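Local coordinates for trwC protein (Escherichia coli, PDB 1OMH) that recognises and processes the origin-of-transfer DNA in plasmid conjugation, here as its N-terminal relaxase domain, at residues Ala276-Ala279 against Glu280-Thr284; Ser233-Thr236 against Glu237-Glu241; Lys53-Arg56 against Glu57-Gly61; Gly193-Tyr196 against Asn197-Ala201. All coordinates share one frame; numbering follows the deposited sequence.

Contact 1 (Ala276-Ala279 against Glu280-Thr284); sequences ALRA and EWQAT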
loop_
_atom_site.group_PDB
_atom_site.type_symbol
_atom_site.label_atom_id
_atom_site.label_comp_id
_atom_site.label_asym_id
_atom_site.label_seq_id
_atom_site.Cartn_x
_atom_site.Cartn_y
_atom_site.Cartn_z
ATOM N N ALA B 276 18.295 -11.013 -13.930
ATOM C CA ALA B 276 18.595 -10.281 -15.155
ATOM C C ALA B 276 18.058 -8.850 -15.084
ATOM O O ALA B 276 18.697 -7.915 -15.559
ATOM C CB ALA B 276 18.000 -11.010 -16.358
ATOM N N LEU B 277 16.885 -8.681 -14.479
ATOM C CA LEU B 277 16.288 -7.355 -14.358
ATOM C C LEU B 277 17.143 -6.432 -13.487
ATOM O O LEU B 277 17.319 -5.250 -13.798
ATOM C CB LEU B 277 14.875 -7.464 -13.777
ATOM C CG LEU B 277 14.126 -6.142 -13.573
ATOM C CD1 LEU B 277 14.047 -5.373 -14.888
ATOM C CD2 LEU B 277 12.732 -6.427 -13.029
ATOM N N ARG B 278 17.688 -6.981 -12.404
ATOM C CA ARG B 278 18.531 -6.209 -11.487
ATOM C C ARG B 278 19.761 -5.701 -12.239
ATOM O O ARG B 278 20.193 -4.552 -12.068
ATOM C CB ARG B 278 18.971 -7.102 -10.313
ATOM C CG ARG B 278 19.284 -6.370 -9.003
ATOM C CD ARG B 278 20.362 -5.308 -9.163
ATOM N NE ARG B 278 20.802 -4.745 -7.885
ATOM C CZ ARG B 278 21.495 -5.415 -6.967
ATOM N NH1 ARG B 278 21.855 -4.818 -5.837
ATOM N NH2 ARG B 278 21.831 -6.681 -7.178
ATOM N N ALA B 279 20.330 -6.572 -13.069
ATOM C CA ALA B 279 21.505 -6.230 -13.859
ATOM C C ALA B 279 21.164 -5.088 -14.818
ATOM O O ALA B 279 21.991 -4.218 -15.080
ATOM C CB ALA B 279 21.984 -7.457 -14.639
ATOM N N GLU B 280 19.942 -5.098 -15.341
ATOM C CA GLU B 280 19.497 -4.053 -16.254
ATOM C C GLU B 280 19.426 -2.730 -15.487
ATOM O O GLU B 280 19.903 -1.691 -15.954
ATOM C CB GLU B 280 18.110 -4.394 -16.825
ATOM C CG GLU B 280 17.601 -3.393 -17.863
ATOM C CD GLU B 280 16.178 -3.679 -18.347
ATOM O OE1 GLU B 280 15.766 -4.857 -18.389
ATOM O OE2 GLU B 280 15.473 -2.713 -18.707
ATOM N N TRP B 281 18.817 -2.778 -14.305
ATOM C CA TRP B 281 18.689 -1.592 -13.464
ATOM C C TRP B 281 20.054 -0.966 -13.212
ATOM O O TRP B 281 20.240 0.236 -13.380
ATOM C CB TRP B 281 18.059 -1.944 -12.104
ATOM C CG TRP B 281 16.606 -2.351 -12.139
ATOM C CD1 TRP B 281 15.704 -2.124 -13.148
ATOM C CD2 TRP B 281 15.877 -2.990 -11.089
ATOM N NE1 TRP B 281 14.459 -2.586 -12.785
ATOM C CE2 TRP B 281 14.537 -3.121 -11.524
ATOM C CE3 TRP B 281 16.224 -3.466 -9.816
ATOM C CZ2 TRP B 281 13.545 -3.705 -10.729
ATOM C CZ3 TRP B 281 15.238 -4.048 -9.029
ATOM C CH2 TRP B 281 13.913 -4.162 -9.490
ATOM N N GLN B 282 21.014 -1.787 -12.797
ATOM C CA GLN B 282 22.351 -1.280 -12.515
ATOM C C GLN B 282 22.972 -0.629 -13.741
ATOM O O GLN B 282 23.602 0.427 -13.646
ATOM C CB GLN B 282 23.241 -2.409 -11.987
ATOM C CG GLN B 282 22.720 -2.970 -10.667
ATOM C CD GLN B 282 23.567 -4.099 -10.117
ATOM O OE1 GLN B 282 23.845 -5.076 -10.811
ATOM N NE2 GLN B 282 23.972 -3.975 -8.857
ATOM N N ALA B 283 22.790 -1.254 -14.898
ATOM C CA ALA B 283 23.329 -0.698 -16.134
ATOM C C ALA B 283 22.575 0.587 -16.477
ATOM O O ALA B 283 23.160 1.560 -16.946
ATOM C CB ALA B 283 23.197 -1.718 -17.278
ATOM N N THR B 284 21.270 0.596 -16.241
ATOM C CA THR B 284 20.475 1.780 -16.544
ATOM C C THR B 284 20.883 2.941 -15.646
ATOM O O THR B 284 20.947 4.082 -16.091
ATOM C CB THR B 284 18.966 1.492 -16.367
ATOM O OG1 THR B 284 18.565 0.509 -17.325
ATOM C CG2 THR B 284 18.138 2.756 -16.575
#
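L277 lies across one face of the W281 indole, one helical turn further on. Its CG sits 3.4 Å above the plane of the W281 ring, displaced toward the rim, and the two methyls spread from there: CD1 of L277 reaches NE1 of W281 at 3.5 Å, while CD2 of L277 rests on CZ2 of W281 at 3.7 Å. L277 has CG anti to its backbone N (chi1 179°), which carries its branched end forward over the indole. The indole N-H finds its acceptor outside this turn, at the carbonyl of R156, and the loop residue V100 also touches the tryptophan side chain.

A second pair, R278 and Q282, makes a flat-on-flat contact. The guanidinium and amide planes are only 12° apart, with NE2 of Q282 stacked 3.4 Å above the centre of the R278 guanidinium. NE of R278 and NE2 of Q282 are both donors, so this is stacking and not a hydrogen bond; a bend at chi2 of R278 (-57°) brings its chain over the extended glutamine.

Underneath runs the regular backbone bonding, for example W281 N to L277 O at 2.9 Å. Further on, E280 O accepts from both N and OG1 of T284. This is i to i+4 packing typical of an amphipathic helix, here helix 274-287 near the C-terminal end of this chain.

Contact 2 (Ser233-Thr236 against Glu237-Glu241); sequences SKRT and EQIAE. With nucleotides of chain A.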
loop_
_atom_site.group_PDB
_atom_site.type_symbol
_atom_site.label_atom_id
_atom_site.label_comp_id
_atom_site.label_asym_id
_atom_site.label_seq_id
_atom_site.Cartn_x
_atom_site.Cartn_y
_atom_site.Cartn_z
ATOM N N SER B 233 11.038 5.994 -13.906
ATOM C CA SER B 233 9.609 6.194 -13.648
ATOM C C SER B 233 8.815 6.108 -14.946
ATOM O O SER B 233 8.168 7.068 -15.358
ATOM C CB SER B 233 9.363 7.559 -12.992
ATOM O OG SER B 233 10.014 7.648 -11.732
ATOM N N LYS B 234 8.865 4.943 -15.579
ATOM C CA LYS B 234 8.168 4.710 -16.839
ATOM C C LYS B 234 6.660 4.896 -16.743
ATOM O O LYS B 234 6.055 5.447 -17.655
ATOM C CB LYS B 234 8.492 3.301 -17.357
ATOM C CG LYS B 234 9.949 3.133 -17.805
ATOM C CD LYS B 234 10.233 1.690 -18.225
ATOM C CE LYS B 234 11.677 1.514 -18.672
ATOM N NZ LYS B 234 11.958 0.098 -19.076
ATOM N N ARG B 235 6.049 4.430 -15.655
ATOM C CA ARG B 235 4.605 4.592 -15.496
ATOM C C ARG B 235 4.227 6.072 -15.447
ATOM O O ARG B 235 3.231 6.482 -16.039
ATOM C CB ARG B 235 4.113 3.854 -14.246
ATOM C CG ARG B 235 4.123 2.333 -14.402
ATOM C CD ARG B 235 3.026 1.865 -15.365
ATOM N NE ARG B 235 1.705 2.163 -14.821
ATOM C CZ ARG B 235 0.759 2.841 -15.465
ATOM N NH1 ARG B 235 0.981 3.296 -16.691
ATOM N NH2 ARG B 235 -0.404 3.075 -14.872
ATOM N N THR B 236 5.034 6.884 -14.767
ATOM C CA THR B 236 4.757 8.315 -14.687
ATOM C C THR B 236 4.808 8.913 -16.088
ATOM O O THR B 236 4.001 9.778 -16.434
ATOM C CB THR B 236 5.794 9.051 -13.813
ATOM O OG1 THR B 236 5.712 8.564 -12.469
ATOM C CG2 THR B 236 5.542 10.551 -13.831
ATOM N N GLU B 237 5.761 8.442 -16.888
ATOM C CA GLU B 237 5.929 8.926 -18.257
ATOM C C GLU B 237 4.711 8.567 -19.107
ATOM O O GLU B 237 4.253 9.377 -19.906
ATOM C CB GLU B 237 7.189 8.321 -18.885
ATOM C CG GLU B 237 7.652 9.017 -20.159
ATOM C CD GLU B 237 8.789 8.274 -20.848
ATOM O OE1 GLU B 237 9.651 7.706 -20.142
ATOM O OE2 GLU B 237 8.828 8.267 -22.099
ATOM N N GLN B 238 4.196 7.354 -18.931
ATOM C CA GLN B 238 3.025 6.908 -19.681
ATOM C C GLN B 238 1.800 7.737 -19.292
ATOM O O GLN B 238 0.984 8.110 -20.139
ATOM C CB GLN B 238 2.779 5.413 -19.433
ATOM C CG GLN B 238 3.837 4.517 -20.093
ATOM C CD GLN B 238 3.718 3.044 -19.708
ATOM O OE1 GLN B 238 4.174 2.159 -20.438
ATOM N NE2 GLN B 238 3.118 2.776 -18.555
ATOM N N ILE B 239 1.671 8.029 -18.004
ATOM C CA ILE B 239 0.553 8.835 -17.529
ATOM C C ILE B 239 0.651 10.238 -18.146
ATOM O O ILE B 239 -0.342 10.764 -18.654
ATOM C CB ILE B 239 0.547 8.920 -15.973
ATOM C CG1 ILE B 239 -0.070 7.655 -15.363
ATOM C CG2 ILE B 239 -0.299 10.094 -15.513
ATOM C CD1 ILE B 239 0.435 6.355 -15.917
ATOM N N ALA B 240 1.844 10.835 -18.126
ATOM C CA ALA B 240 2.026 12.170 -18.704
ATOM C C ALA B 240 1.694 12.199 -20.203
ATOM O O ALA B 240 1.080 13.156 -20.695
ATOM C CB ALA B 240 3.464 12.657 -18.484
ATOM N N GLU B 241 2.102 11.161 -20.930
ATOM C CA GLU B 241 1.827 11.113 -22.365
ATOM C C GLU B 241 0.330 11.021 -22.622
ATOM O O GLU B 241 -0.163 11.583 -23.590
ATOM C CB GLU B 241 2.507 9.910 -23.038
ATOM C CG GLU B 241 2.619 10.085 -24.560
ATOM C CD GLU B 241 2.902 8.796 -25.317
ATOM O OE1 GLU B 241 3.677 7.958 -24.816
ATOM O OE2 GLU B 241 2.356 8.628 -26.429
ATOM P P DC A 24 6.490 5.087 -11.275
ATOM O OP1 DC A 24 7.194 3.779 -11.292
ATOM O OP2 DC A 24 6.516 5.958 -12.480
ATOM O "O5'" DC A 24 4.973 4.877 -10.830
ATOM C "C5'" DC A 24 4.556 3.821 -9.948
ATOM C "C4'" DC A 24 3.089 4.000 -9.634
ATOM O "O4'" DC A 24 2.889 5.382 -9.271
ATOM C "C3'" DC A 24 2.149 3.726 -10.816
ATOM O "O3'" DC A 24 1.395 2.575 -10.377
ATOM C "C2'" DC A 24 1.063 4.780 -10.662
ATOM C "C1'" DC A 24 1.643 5.838 -9.751
ATOM N N1 DC A 24 1.772 7.226 -10.219
ATOM C C2 DC A 24 0.615 8.008 -10.265
ATOM O O2 DC A 24 -0.469 7.474 -10.019
ATOM N N3 DC A 24 0.713 9.321 -10.571
ATOM C C4 DC A 24 1.907 9.854 -10.837
ATOM N N4 DC A 24 1.964 11.160 -11.102
ATOM C C5 DC A 24 3.099 9.070 -10.839
ATOM C C6 DC A 24 2.985 7.769 -10.539
ATOM P P DT A 25 0.359 1.821 -11.360
ATOM O OP1 DT A 25 1.179 1.018 -12.302
ATOM O OP2 DT A 25 -0.663 2.755 -11.897
ATOM O "O5'" DT A 25 -0.400 0.835 -10.363
ATOM C "C5'" DT A 25 0.331 0.004 -9.455
ATOM C "C4'" DT A 25 -0.528 -0.369 -8.267
ATOM O "O4'" DT A 25 -0.803 0.807 -7.478
ATOM C "C3'" DT A 25 -1.899 -0.898 -8.669
ATOM O "O3'" DT A 25 -1.827 -2.318 -8.760
ATOM C "C2'" DT A 25 -2.788 -0.508 -7.505
ATOM C "C1'" DT A 25 -2.101 0.712 -6.902
ATOM N N1 DT A 25 -2.798 2.004 -7.095
ATOM C C2 DT A 25 -3.852 2.303 -6.254
ATOM O O2 DT A 25 -4.258 1.542 -5.386
ATOM N N3 DT A 25 -4.423 3.534 -6.469
ATOM C C4 DT A 25 -4.062 4.468 -7.420
ATOM O O4 DT A 25 -4.669 5.536 -7.489
ATOM C C5 DT A 25 -2.960 4.083 -8.276
ATOM C C7 DT A 25 -2.496 5.029 -9.338
ATOM C C6 DT A 25 -2.396 2.886 -8.075
ATOM P P DT A 23 7.196 11.602 -8.353
ATOM O OP1 DT A 23 8.527 11.671 -7.702
ATOM O OP2 DT A 23 6.880 12.515 -9.476
ATOM O "O5'" DT A 23 6.894 10.089 -8.783
ATOM C "C5'" DT A 23 7.806 9.332 -9.628
ATOM C "C4'" DT A 23 7.876 7.895 -9.147
ATOM O "O4'" DT A 23 8.102 7.931 -7.732
ATOM C "C3'" DT A 23 6.664 6.975 -9.388
ATOM O "O3'" DT A 23 7.241 5.854 -10.077
ATOM C "C2'" DT A 23 6.568 6.163 -8.107
ATOM C "C1'" DT A 23 7.405 6.904 -7.082
ATOM N N1 DT A 23 6.823 7.449 -5.842
ATOM C C2 DT A 23 6.086 6.630 -5.025
ATOM O O2 DT A 23 5.747 5.504 -5.343
ATOM N N3 DT A 23 5.763 7.181 -3.808
ATOM C C4 DT A 23 6.081 8.450 -3.355
ATOM O O4 DT A 23 5.758 8.790 -2.219
ATOM C C5 DT A 23 6.796 9.281 -4.302
ATOM C C7 DT A 23 7.162 10.682 -3.927
ATOM C C6 DT A 23 7.109 8.750 -5.484
#
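The R235 guanidinium meets the phosphate of DT25 of chain A at its edge, with the phosphorus lying near the guanidinium plane. This is the N-terminal turn of helix 234-246, set against the DNA backbone so that side chains and a main-chain N-H grip successive phosphates. NE of R235 donates to OP1 of DT25 of chain A at 2.8 Å, almost straight at 172°, and NH2 of R235 reaches OP2 of the same phosphate at 3.0 Å, making a two-pronged clasp. Bends at chi2 and chi3 (-71° and -65°) curl the arginine round to it. K262 O and S265 OG, also bonded to the guanidinium, help fix its rotation. With an alanine here both prongs are gone, and the DT25 phosphate would probably lose this charged partner and the K262 carbonyl its donor.

One nucleotide back, the helix start, whose dipole probably favours an anion, receives the DC24 phosphate of chain A. S233, just ahead of the helix, lies beside this phosphate, its own OG bonded to the carbonyl of I229. OP2 of DC24 of chain A is held twice by T236, by backbone N at 2.9 Å and by OG1 at 2.7 Å.

Contact 3 (Lys53-Arg56 against Glu57-Gly61); sequences KRFR and ELLAG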
loop_
_atom_site.group_PDB
_atom_site.type_symbol
_atom_site.label_atom_id
_atom_site.label_comp_id
_atom_site.label_asym_id
_atom_site.label_seq_id
_atom_site.Cartn_x
_atom_site.Cartn_y
_atom_site.Cartn_z
ATOM N N LYS B 53 -3.698 -19.774 2.498
ATOM C CA LYS B 53 -4.984 -20.439 2.636
ATOM C C LYS B 53 -5.857 -19.719 3.653
ATOM O O LYS B 53 -7.016 -19.413 3.373
ATOM C CB LYS B 53 -4.810 -21.905 3.050
ATOM C CG LYS B 53 -6.098 -22.711 2.900
ATOM C CD LYS B 53 -5.949 -24.153 3.374
ATOM C CE LYS B 53 -7.266 -24.903 3.210
ATOM N NZ LYS B 53 -7.197 -26.301 3.716
ATOM N N ARG B 54 -5.308 -19.449 4.831
ATOM C CA ARG B 54 -6.077 -18.762 5.857
ATOM C C ARG B 54 -6.460 -17.379 5.327
ATOM O O ARG B 54 -7.572 -16.900 5.557
ATOM C CB ARG B 54 -5.256 -18.635 7.146
ATOM C CG ARG B 54 -6.074 -18.242 8.381
ATOM C CD ARG B 54 -7.097 -19.315 8.743
ATOM N NE ARG B 54 -8.012 -18.890 9.802
ATOM C CZ ARG B 54 -7.666 -18.727 11.077
ATOM N NH1 ARG B 54 -6.419 -18.952 11.469
ATOM N NH2 ARG B 54 -8.573 -18.340 11.963
ATOM N N PHE B 55 -5.544 -16.756 4.590
ATOM C CA PHE B 55 -5.790 -15.431 4.033
ATOM C C PHE B 55 -6.985 -15.392 3.086
ATOM O O PHE B 55 -7.822 -14.496 3.191
ATOM C CB PHE B 55 -4.540 -14.914 3.314
ATOM C CG PHE B 55 -4.661 -13.495 2.824
ATOM C CD1 PHE B 55 -4.599 -13.207 1.465
ATOM C CD2 PHE B 55 -4.828 -12.445 3.723
ATOM C CE1 PHE B 55 -4.698 -11.890 1.002
ATOM C CE2 PHE B 55 -4.929 -11.124 3.271
ATOM C CZ PHE B 55 -4.864 -10.849 1.911
ATOM N N ARG B 56 -7.073 -16.350 2.162
ATOM C CA ARG B 56 -8.190 -16.380 1.214
ATOM C C ARG B 56 -9.542 -16.541 1.909
ATOM O O ARG B 56 -10.517 -15.893 1.536
ATOM C CB ARG B 56 -8.016 -17.507 0.180
ATOM C CG ARG B 56 -7.209 -17.123 -1.062
ATOM C CD ARG B 56 -7.059 -18.311 -2.021
ATOM N NE ARG B 56 -6.262 -17.992 -3.204
ATOM C CZ ARG B 56 -6.691 -17.273 -4.238
ATOM N NH1 ARG B 56 -5.883 -17.040 -5.265
ATOM N NH2 ARG B 56 -7.928 -16.790 -4.252
ATOM N N GLU B 57 -9.610 -17.405 2.914
ATOM C CA GLU B 57 -10.875 -17.593 3.601
ATOM C C GLU B 57 -11.253 -16.339 4.381
ATOM O O GLU B 57 -12.405 -15.903 4.333
ATOM C CB GLU B 57 -10.826 -18.808 4.528
ATOM C CG GLU B 57 -9.701 -18.813 5.523
ATOM C CD GLU B 57 -9.830 -19.958 6.508
ATOM O OE1 GLU B 57 -10.313 -19.718 7.640
ATOM O OE2 GLU B 57 -9.465 -21.099 6.141
ATOM N N LEU B 58 -10.286 -15.758 5.088
ATOM C CA LEU B 58 -10.550 -14.541 5.845
ATOM C C LEU B 58 -11.120 -13.494 4.904
ATOM O O LEU B 58 -12.054 -12.774 5.256
ATOM C CB LEU B 58 -9.280 -14.030 6.507
ATOM C CG LEU B 58 -8.815 -14.843 7.714
ATOM C CD1 LEU B 58 -7.515 -14.279 8.230
ATOM C CD2 LEU B 58 -9.882 -14.812 8.806
ATOM N N LEU B 59 -10.573 -13.414 3.695
ATOM C CA LEU B 59 -11.082 -12.463 2.715
ATOM C C LEU B 59 -12.548 -12.804 2.460
ATOM O O LEU B 59 -13.373 -11.922 2.242
ATOM C CB LEU B 59 -10.296 -12.564 1.405
ATOM C CG LEU B 59 -8.888 -11.959 1.351
ATOM C CD1 LEU B 59 -8.174 -12.438 0.094
ATOM C CD2 LEU B 59 -8.977 -10.439 1.367
ATOM N N ALA B 60 -12.860 -14.097 2.497
ATOM C CA ALA B 60 -14.222 -14.571 2.269
ATOM C C ALA B 60 -15.096 -14.413 3.515
ATOM O O ALA B 60 -16.295 -14.686 3.474
ATOM C CB ALA B 60 -14.195 -16.038 1.829
ATOM N N GLY B 61 -14.485 -13.985 4.617
ATOM C CA GLY B 61 -15.220 -13.787 5.856
ATOM C C GLY B 61 -15.334 -15.018 6.738
ATOM O O GLY B 61 -16.317 -15.170 7.463
#
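K53 and E57 start the contact through the backbone, with a weak bond of 3.3 Å from E57 N to K53 O. The lysine ammonium stays apart from the carboxylate: NZ of K53 is 6.2 Å from OE2 of E57, so any attraction is at long range.

R54 turns toward E57 by a bend at chi2 (64°). NE of R54 lies 3.3 Å from OE1 of E57 in a salt bridge whose hydrogen bond is weak and bent, at 128°. The carboxylate oxygen comes in at the guanidinium edge, with the two planes far from coplanar, 71° apart. The other end of the arginine is held by I63, whose carbonyl accepts from NH2.

F55 faces the protein interior. CD1 of L59 sits 3.6 Å from CE1 of F55, and the same methyl makes an off-centre CH-pi contact, 4.1 Å from the ring centroid. Beyond this pair F148 meets the F55 ring edge-to-face, while W36 and V165 pack on it from the sheet.

R56 contributes its carbonyl, R56 O accepting from A60 N at 3.1 Å. Immediately afterwards G61, with positive phi, closes helix 52-60 in a Schellman motif, G61 N bonding to L58 O at 2.8 Å.

A leucine in place of E57 would lack the carboxylate and would probably leave R54 NE without its acidic partner, although the I63 carbonyl could still hold NH2. The chemistry divides the helix: apolar residues seat it on the sheet, while a weak, poorly aligned ion pair bridges one turn on its partly exposed side.

Contact 4 (Gly193-Tyr196 against Asn197-Ala201); sequences GAVY and NAELA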
loop_
_atom_site.group_PDB
_atom_site.type_symbol
_atom_site.label_atom_id
_atom_site.label_comp_id
_atom_site.label_asym_id
_atom_site.label_seq_id
_atom_site.Cartn_x
_atom_site.Cartn_y
_atom_site.Cartn_z
ATOM N N GLY B 193 -0.625 8.771 5.299
ATOM C CA GLY B 193 0.444 8.834 4.315
ATOM C C GLY B 193 1.553 9.729 4.850
ATOM O O GLY B 193 2.743 9.502 4.604
ATOM N N ALA B 194 1.156 10.752 5.602
ATOM C CA ALA B 194 2.111 11.693 6.180
ATOM C C ALA B 194 2.890 11.001 7.292
ATOM O O ALA B 194 4.067 11.286 7.509
ATOM C CB ALA B 194 1.381 12.922 6.714
ATOM N N VAL B 195 2.228 10.086 7.993
ATOM C CA VAL B 195 2.875 9.328 9.060
ATOM C C VAL B 195 3.918 8.376 8.463
ATOM O O VAL B 195 5.012 8.207 9.015
ATOM C CB VAL B 195 1.851 8.491 9.858
ATOM C CG1 VAL B 195 2.568 7.656 10.906
ATOM C CG2 VAL B 195 0.817 9.415 10.516
ATOM N N TYR B 196 3.573 7.738 7.344
ATOM C CA TYR B 196 4.505 6.822 6.680
ATOM C C TYR B 196 5.719 7.633 6.232
ATOM O O TYR B 196 6.865 7.238 6.437
ATOM C CB TYR B 196 3.842 6.173 5.460
ATOM C CG TYR B 196 4.817 5.516 4.499
ATOM C CD1 TYR B 196 5.365 4.259 4.768
ATOM C CD2 TYR B 196 5.200 6.164 3.331
ATOM C CE1 TYR B 196 6.285 3.663 3.880
ATOM C CE2 TYR B 196 6.109 5.590 2.446
ATOM C CZ TYR B 196 6.650 4.342 2.725
ATOM O OH TYR B 196 7.564 3.798 1.849
ATOM N N ASN B 197 5.447 8.777 5.624
ATOM C CA ASN B 197 6.488 9.674 5.135
ATOM C C ASN B 197 7.454 10.063 6.260
ATOM O O ASN B 197 8.675 9.982 6.104
ATOM C CB ASN B 197 5.843 10.933 4.553
ATOM C CG ASN B 197 6.653 11.542 3.430
ATOM O OD1 ASN B 197 6.631 12.755 3.223
ATOM N ND2 ASN B 197 7.360 10.702 2.682
ATOM N N ALA B 198 6.899 10.493 7.389
ATOM C CA ALA B 198 7.695 10.902 8.547
ATOM C C ALA B 198 8.571 9.777 9.087
ATOM O O ALA B 198 9.771 9.963 9.282
ATOM C CB ALA B 198 6.775 11.419 9.663
ATOM N N GLU B 199 7.963 8.619 9.345
ATOM C CA GLU B 199 8.688 7.471 9.867
ATOM C C GLU B 199 9.787 7.020 8.916
ATOM O O GLU B 199 10.898 6.694 9.351
ATOM C CB GLU B 199 7.734 6.303 10.118
ATOM C CG GLU B 199 6.689 6.562 11.191
ATOM C CD GLU B 199 7.284 6.608 12.581
ATOM O OE1 GLU B 199 6.550 6.957 13.528
ATOM O OE2 GLU B 199 8.485 6.289 12.731
ATOM N N LEU B 200 9.479 6.986 7.622
ATOM C CA LEU B 200 10.466 6.563 6.627
ATOM C C LEU B 200 11.669 7.506 6.644
ATOM O O LEU B 200 12.817 7.068 6.731
ATOM C CB LEU B 200 9.852 6.555 5.221
ATOM C CG LEU B 200 10.833 6.196 4.099
ATOM C CD1 LEU B 200 11.382 4.804 4.333
ATOM C CD2 LEU B 200 10.127 6.280 2.738
ATOM N N ALA B 201 11.386 8.801 6.566
ATOM C CA ALA B 201 12.424 9.820 6.576
ATOM C C ALA B 201 13.292 9.681 7.825
ATOM O O ALA B 201 14.519 9.773 7.753
ATOM C CB ALA B 201 11.795 11.203 6.520
#
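Y196 and L200 lie side by side, pointing the same way from one side of the helix. The contact is made by a single methyl of the leucine: CD2 of L200 is 3.7 Å from OH of Y196 and 4.0 Å from CZ of Y196, approaching the phenol end of the ring obliquely. Both side chains have CG anti to the backbone N (chi1 164° for the tyrosine, 177° for the leucine), and that shared choice keeps them alongside each other.

The backbone beneath sets their spacing. L200 N bonds to Y196 O at 2.9 Å, and the bond before it in the same series runs from E199 N to V195 O at 3.0 Å. E199 packs loosely by its aliphatic part, CG of E199 lying 4.3 Å from CG1 of V195. A bend at chi2 (-71°) then turns its carboxylate, which forms a salt bridge with R116, outside this stretch of helix.

Further out, helix 104-122 backs this side with H110, A113, R116 and T117. H110 ND1 is hydrogen-bonded to the tyrosine OH, fixing the phenol end that L200 touches, while A113 and T117 pack against Y196. F88 meets the tyrosine ring at a marked angle, and F219 of strand 219-221 touches L200.

The Y196 side chain is about 7 Å from that of H161, a metal-binding histidine whose metal is absent from this model. That is consistent with a place just outside the histidine metal site of a relaxase, on a partly buried turn of helix 189-206 joined to helix 104-122 by apolar packing and a tyrosine-histidine hydrogen bond.

All four contacts are short pieces of four different helices within one relaxase domain. Along the chain they follow one another as contact 3 (helix 52-60), contact 4 (helix 189-206), contact 2 (helix 234-246) and contact 1 (helix 274-287), and none touches another. Contacts 1 and 2 come nearest, about 5 Å between closest atoms and 20 Å between centres; contacts 1 and 3 are farthest, with centres 37 Å apart. Contact 3 lies across the chain's centre from contacts 2 and 4, packed on strands of the five-stranded antiparallel sheet. That sheet also carries the metal-binding H150, H161 and H163. Contact 2 meets the DNA directly, while the others appear mainly to pack the domain together.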